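Local coordinates for protein DNA-(apurinic or apyrimidinic site) lyase (Xenopus laevis, PDB 6WCD) that acts in DNA repair as a magnesium-dependent 3'-5' exonuclease and a weak apurinic/apyrimidinic endonuclease, at residues N53-F58 with T70-S75; T76-A81 with T122-L127. One frame throughout, in Å; residues are numbered along the deposited sequence. Where two conformers were deposited one is given.

Interaction 1: N53-F58 with T70-S75. With BU1 (1,4-butanediol), chain D.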
# COMPACT_ATOMS: atom_id res chain seq x y z
N ASN A 53 -14.00 -8.86 1.08
CA ASN A 53 -13.23 -9.65 2.03
C ASN A 53 -11.95 -8.88 2.27
O ASN A 53 -11.32 -8.38 1.32
CB ASN A 53 -12.98 -11.09 1.57
CG ASN A 53 -12.40 -11.26 0.18
OD1 ASN A 53 -11.20 -11.55 0.01
ND2 ASN A 53 -13.24 -11.12 -0.83
N SER A 54 -11.59 -8.71 3.54
CA SER A 54 -10.51 -7.79 3.87
C SER A 54 -9.42 -8.42 4.71
O SER A 54 -9.64 -9.39 5.42
CB SER A 54 -11.04 -6.56 4.59
OG SER A 54 -11.56 -6.90 5.90
N TYR A 55 -8.26 -7.78 4.63
CA TYR A 55 -6.98 -8.26 5.18
C TYR A 55 -6.28 -7.07 5.81
O TYR A 55 -5.88 -6.14 5.12
CB TYR A 55 -6.12 -8.90 4.08
CG TYR A 55 -6.93 -9.95 3.34
CD1 TYR A 55 -6.97 -11.27 3.80
CD2 TYR A 55 -7.78 -9.58 2.29
CE1 TYR A 55 -7.83 -12.21 3.24
CE2 TYR A 55 -8.64 -10.50 1.73
CZ TYR A 55 -8.66 -11.82 2.21
OH TYR A 55 -9.51 -12.76 1.70
N PHE A 56 -6.13 -7.11 7.12
CA PHE A 56 -5.57 -6.00 7.90
C PHE A 56 -4.23 -6.40 8.46
O PHE A 56 -4.03 -7.56 8.85
CB PHE A 56 -6.47 -5.61 9.08
CG PHE A 56 -7.60 -4.69 8.74
CD1 PHE A 56 -8.60 -5.03 7.89
CD2 PHE A 56 -7.66 -3.45 9.35
CE1 PHE A 56 -9.64 -4.15 7.58
CE2 PHE A 56 -8.67 -2.58 9.07
CZ PHE A 56 -9.71 -2.94 8.21
N SER A 57 -3.37 -5.42 8.62
CA SER A 57 -2.25 -5.53 9.55
C SER A 57 -2.49 -4.50 10.63
O SER A 57 -2.66 -3.33 10.35
CB SER A 57 -0.92 -5.29 8.85
OG SER A 57 0.16 -5.48 9.81
N PHE A 58 -2.55 -4.97 11.85
CA PHE A 58 -2.80 -4.15 13.02
C PHE A 58 -1.50 -3.84 13.76
O PHE A 58 -0.70 -4.75 14.02
CB PHE A 58 -3.70 -4.91 13.97
CG PHE A 58 -4.99 -5.35 13.40
CD1 PHE A 58 -6.03 -4.48 13.20
CD2 PHE A 58 -5.21 -6.70 13.13
CE1 PHE A 58 -7.25 -4.87 12.73
CE2 PHE A 58 -6.42 -7.14 12.60
CZ PHE A 58 -7.47 -6.24 12.44
N THR A 70 -6.30 -4.18 3.09
CA THR A 70 -6.65 -4.42 1.70
C THR A 70 -8.02 -5.05 1.64
O THR A 70 -8.27 -6.09 2.30
CB THR A 70 -5.60 -5.31 1.04
OG1 THR A 70 -4.38 -4.58 1.02
CG2 THR A 70 -5.98 -5.69 -0.37
N PHE A 71 -8.91 -4.40 0.92
CA PHE A 71 -10.28 -4.83 0.72
C PHE A 71 -10.41 -5.36 -0.71
O PHE A 71 -10.08 -4.67 -1.66
CB PHE A 71 -11.27 -3.68 0.93
CG PHE A 71 -11.44 -3.27 2.34
CD1 PHE A 71 -10.58 -2.38 2.93
CD2 PHE A 71 -12.49 -3.77 3.05
CE1 PHE A 71 -10.79 -2.01 4.34
CE2 PHE A 71 -12.70 -3.44 4.36
CZ PHE A 71 -11.85 -2.56 4.98
N CYS A 72 -10.95 -6.56 -0.83
CA CYS A 72 -11.12 -7.22 -2.12
C CYS A 72 -12.59 -7.51 -2.39
O CYS A 72 -13.31 -7.97 -1.52
CB CYS A 72 -10.35 -8.55 -2.12
SG CYS A 72 -8.63 -8.36 -1.83
N LYS A 73 -13.06 -7.24 -3.63
CA LYS A 73 -14.34 -7.75 -4.04
C LYS A 73 -14.28 -9.27 -4.23
O LYS A 73 -13.21 -9.87 -4.25
CB LYS A 73 -14.80 -7.04 -5.31
CG LYS A 73 -15.10 -5.57 -5.11
CD LYS A 73 -15.78 -4.91 -6.30
CE LYS A 73 -16.28 -3.52 -5.91
NZ LYS A 73 -16.70 -2.73 -7.13
N SER A 74 -15.45 -9.89 -4.36
CA SER A 74 -15.51 -11.34 -4.60
C SER A 74 -14.70 -11.75 -5.81
O SER A 74 -14.14 -12.85 -5.84
CB SER A 74 -16.98 -11.79 -4.76
OG SER A 74 -17.58 -11.20 -5.89
N SER A 75 -14.60 -10.86 -6.81
CA SER A 75 -13.85 -11.10 -8.05
C SER A 75 -12.36 -11.29 -7.82
O SER A 75 -11.69 -11.95 -8.65
CB SER A 75 -14.02 -9.89 -8.99
OG SER A 75 -13.47 -8.71 -8.42
C1 BU1 D . -14.66 -8.81 -12.50
C2 BU1 D . -13.66 -7.89 -11.78
C3 BU1 D . -13.01 -6.89 -12.74
C4 BU1 D . -11.76 -7.51 -13.34
O5 BU1 D . -14.06 -10.01 -12.89
O6 BU1 D . -11.29 -6.85 -14.50
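Asn53 to Tyr55 pair with Thr70 to Cys72 in an antiparallel beta hairpin, whose strand 53-57 is an edge strand of the six-stranded sheet in this catalytic domain of DNase I-like fold. The axes of the short strands approach to 4.7 Å, their directions 167° apart.

Four backbone hydrogen bonds join the strands, two in each of the hydrogen-bonded pairs Asn53-Cys72 and Tyr55-Thr70. Between them lies the non-hydrogen-bonded pair Ser54-Phe71, where Ser54 CA approaches Thr70 O at 3.2 Å in a CA-H...O contact.

Ser54 and Phe71 occupy one face. Ser54 CB sits over the Phe71 ring in a CH-pi contact, 3.8 Å from its centroid and offset toward the CD2-CE2 rim. Ser54 OG lies between the backbone N and the carbonyl carbon (chi1 67°) and turns to the outside partners Ala47 O and Thr322 OG1. Farther round the same ring, Phe71 CZ meets Phe56 CE1 at 3.8 Å, the rings meeting obliquely with their planes at 77°.

Asn53, Tyr55, Thr70 and Cys72 share the other face, which packs against strand 119-127 through Tyr55, Thr70 and Cys72. Thr70 OG1 is hydrogen-bonded to Asn140. Cys72 SG reaches Tyr55 CE2 at 4.2 Å, an oblique sulfur-aromatic contact, while Cys72 CB lies 3.8 Å from Asn53 OD1. Within strand 53-57, Tyr55 OH donates to Asn53 OD1 at 2.7 Å, the oxygen lying at the edge of the phenol ring and in its plane. An alanine at Asn53 would probably leave the Tyr55 hydroxyl without this acceptor and open a gap beside Cys72 CB.

Past the strand lies a bound 1,4-butanediol, whose hydrogen bonds go to Met1 N and Gln310 OE1; Ser75 CB touches its C2 at 3.5 Å.

Interaction 2: T76-A81 with T122-L127; sequences TTPQAA and TQHRIL
Thr122 meets Ala81 through their methyl groups, CG2 to CB, at a non-hydrogen-bonded antiparallel pair, and its CB also touches Pro78 CB. Gln123 follows at a classic beta bulge, where strand 80-83 begins its antiparallel pairing with strand 119-127. It faces both Gln79 and Ala80: its N donates to Ala80 O at 2.9 Å, and its O accepts from Gln79 N at 2.8 Å, nearly along the C=O axis. Its side-chain amide turns to Thr137 of strand 133-142.

With CG beside the backbone N (chi1 -52°), the His124 ring is brought to Pro78, whose CB stands over one face 4.2 Å from the centroid. In the ring plane, ND1 donates to Thr76 O at 2.9 Å; at the other nitrogen, NE2 and Thr122 OG1 are hydrogen-bonded at 2.8 Å.

Arg125 N donates to Gln79 OE1 at 2.9 Å from well above the amide plane. Gln79, bent at chi2 (72°), crosses the Arg125 side chain at about a right angle, its CD 3.5 Å from Arg125 CG, while the guanidinium extends to Glu133 and Thr135.

With both ring nitrogens bonded and a proline over one face, His124 is probably held against rotation.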
# COMPACT_ATOMS: atom_id res chain seq x y z
N THR A 76 -11.82 -10.78 -6.72
CA THR A 76 -10.39 -10.76 -6.50
C THR A 76 -9.97 -11.44 -5.22
O THR A 76 -8.88 -11.16 -4.73
CB THR A 76 -9.84 -9.34 -6.48
OG1 THR A 76 -10.62 -8.56 -5.56
CG2 THR A 76 -9.93 -8.76 -7.81
N THR A 77 -10.82 -12.30 -4.65
CA THR A 77 -10.44 -12.99 -3.42
C THR A 77 -9.06 -13.58 -3.60
O THR A 77 -8.85 -14.36 -4.53
CB THR A 77 -11.47 -14.07 -3.12
OG1 THR A 77 -12.79 -13.47 -3.01
CG2 THR A 77 -11.17 -14.78 -1.82
N PRO A 78 -8.11 -13.29 -2.72
CA PRO A 78 -6.74 -13.73 -2.90
C PRO A 78 -6.52 -15.19 -2.56
O PRO A 78 -7.16 -15.76 -1.66
CB PRO A 78 -5.94 -12.81 -1.96
CG PRO A 78 -6.90 -12.43 -0.91
CD PRO A 78 -8.22 -12.32 -1.59
N GLN A 79 -5.57 -15.78 -3.27
CA GLN A 79 -5.16 -17.14 -2.97
C GLN A 79 -4.31 -17.21 -1.72
O GLN A 79 -4.25 -18.27 -1.07
CB GLN A 79 -4.40 -17.74 -4.17
CG GLN A 79 -5.30 -18.20 -5.35
CD GLN A 79 -5.94 -17.09 -6.18
OE1 GLN A 79 -5.50 -15.94 -6.16
NE2 GLN A 79 -6.97 -17.45 -6.94
N ALA A 80 -3.65 -16.12 -1.35
CA ALA A 80 -2.78 -16.08 -0.20
C ALA A 80 -2.75 -14.66 0.33
O ALA A 80 -2.98 -13.70 -0.40
CB ALA A 80 -1.37 -16.54 -0.54
N ALA A 81 -2.42 -14.52 1.60
CA ALA A 81 -2.34 -13.20 2.22
C ALA A 81 -1.47 -13.29 3.47
O ALA A 81 -1.50 -14.30 4.18
CB ALA A 81 -3.73 -12.65 2.60
N THR A 122 -1.26 -9.35 -0.42
CA THR A 122 -2.30 -10.25 -0.93
C THR A 122 -1.83 -10.75 -2.30
O THR A 122 -1.19 -10.02 -3.04
CB THR A 122 -3.68 -9.57 -1.01
OG1 THR A 122 -3.64 -8.37 -1.76
CG2 THR A 122 -4.28 -9.24 0.37
N GLN A 123 -2.11 -12.02 -2.58
CA GLN A 123 -1.66 -12.62 -3.83
C GLN A 123 -2.87 -13.11 -4.59
O GLN A 123 -3.70 -13.83 -4.05
CB GLN A 123 -0.67 -13.74 -3.53
CG GLN A 123 0.03 -14.30 -4.70
CD GLN A 123 1.17 -15.18 -4.23
OE1 GLN A 123 0.97 -16.36 -3.93
NE2 GLN A 123 2.37 -14.61 -4.13
N HIS A 124 -2.94 -12.72 -5.87
CA HIS A 124 -4.11 -12.86 -6.72
C HIS A 124 -3.70 -13.56 -8.00
O HIS A 124 -2.72 -13.17 -8.64
CB HIS A 124 -4.67 -11.47 -7.07
CG HIS A 124 -4.91 -10.60 -5.87
ND1 HIS A 124 -6.14 -10.50 -5.25
CD2 HIS A 124 -4.06 -9.83 -5.14
CE1 HIS A 124 -6.02 -9.72 -4.19
NE2 HIS A 124 -4.79 -9.29 -4.10
N ARG A 125 -4.47 -14.52 -8.46
CA ARG A 125 -4.20 -15.05 -9.79
C ARG A 125 -4.88 -14.14 -10.82
O ARG A 125 -5.98 -13.63 -10.59
CB ARG A 125 -4.72 -16.46 -9.92
CG ARG A 125 -3.95 -17.46 -9.06
CD ARG A 125 -2.49 -17.68 -9.55
NE ARG A 125 -2.39 -18.83 -10.46
CZ ARG A 125 -1.29 -19.20 -11.12
NH1 ARG A 125 -1.32 -20.27 -11.90
NH2 ARG A 125 -0.16 -18.52 -11.03
N ILE A 126 -4.20 -13.94 -11.95
CA ILE A 126 -4.71 -13.05 -12.99
C ILE A 126 -4.47 -13.75 -14.32
O ILE A 126 -3.59 -14.61 -14.47
CB ILE A 126 -4.05 -11.64 -13.01
CG1 ILE A 126 -2.52 -11.74 -13.20
CG2 ILE A 126 -4.46 -10.85 -11.78
CD1 ILE A 126 -1.86 -10.42 -13.57
N LEU A 127 -5.28 -13.39 -15.33
CA LEU A 127 -5.05 -13.80 -16.71
C LEU A 127 -4.43 -12.64 -17.47
O LEU A 127 -4.97 -11.54 -17.47
CB LEU A 127 -6.36 -14.24 -17.35
CG LEU A 127 -7.00 -15.47 -16.69
CD1 LEU A 127 -8.42 -15.64 -17.22
CD2 LEU A 127 -6.18 -16.70 -16.97
O HOH W 1 -7.64 -13.18 -6.86

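From the N terminus, strand 53-57 leads through a connecting loop into strand 68-72, and interaction 1 closes this hairpin at the margin of the six-stranded sheet. The chain runs straight on from Ser75 to Thr76 and into strand 80-83, which interaction 2 pairs with strand 119-127 after a longer excursion that includes helix 107-114. The two closures are in series, neither nested nor crossed. They nevertheless touch: Tyr55 CD1 packs on Ala81 CB at 3.7 Å, and Asn53 OD1 on Pro78 CD at 3.5 Å. The connection from Lys73 to Pro78 thus carries the chain from the six-stranded sheet into the other sheet, and Asn53 and Tyr55 against Pro78 and Ala81 join the two.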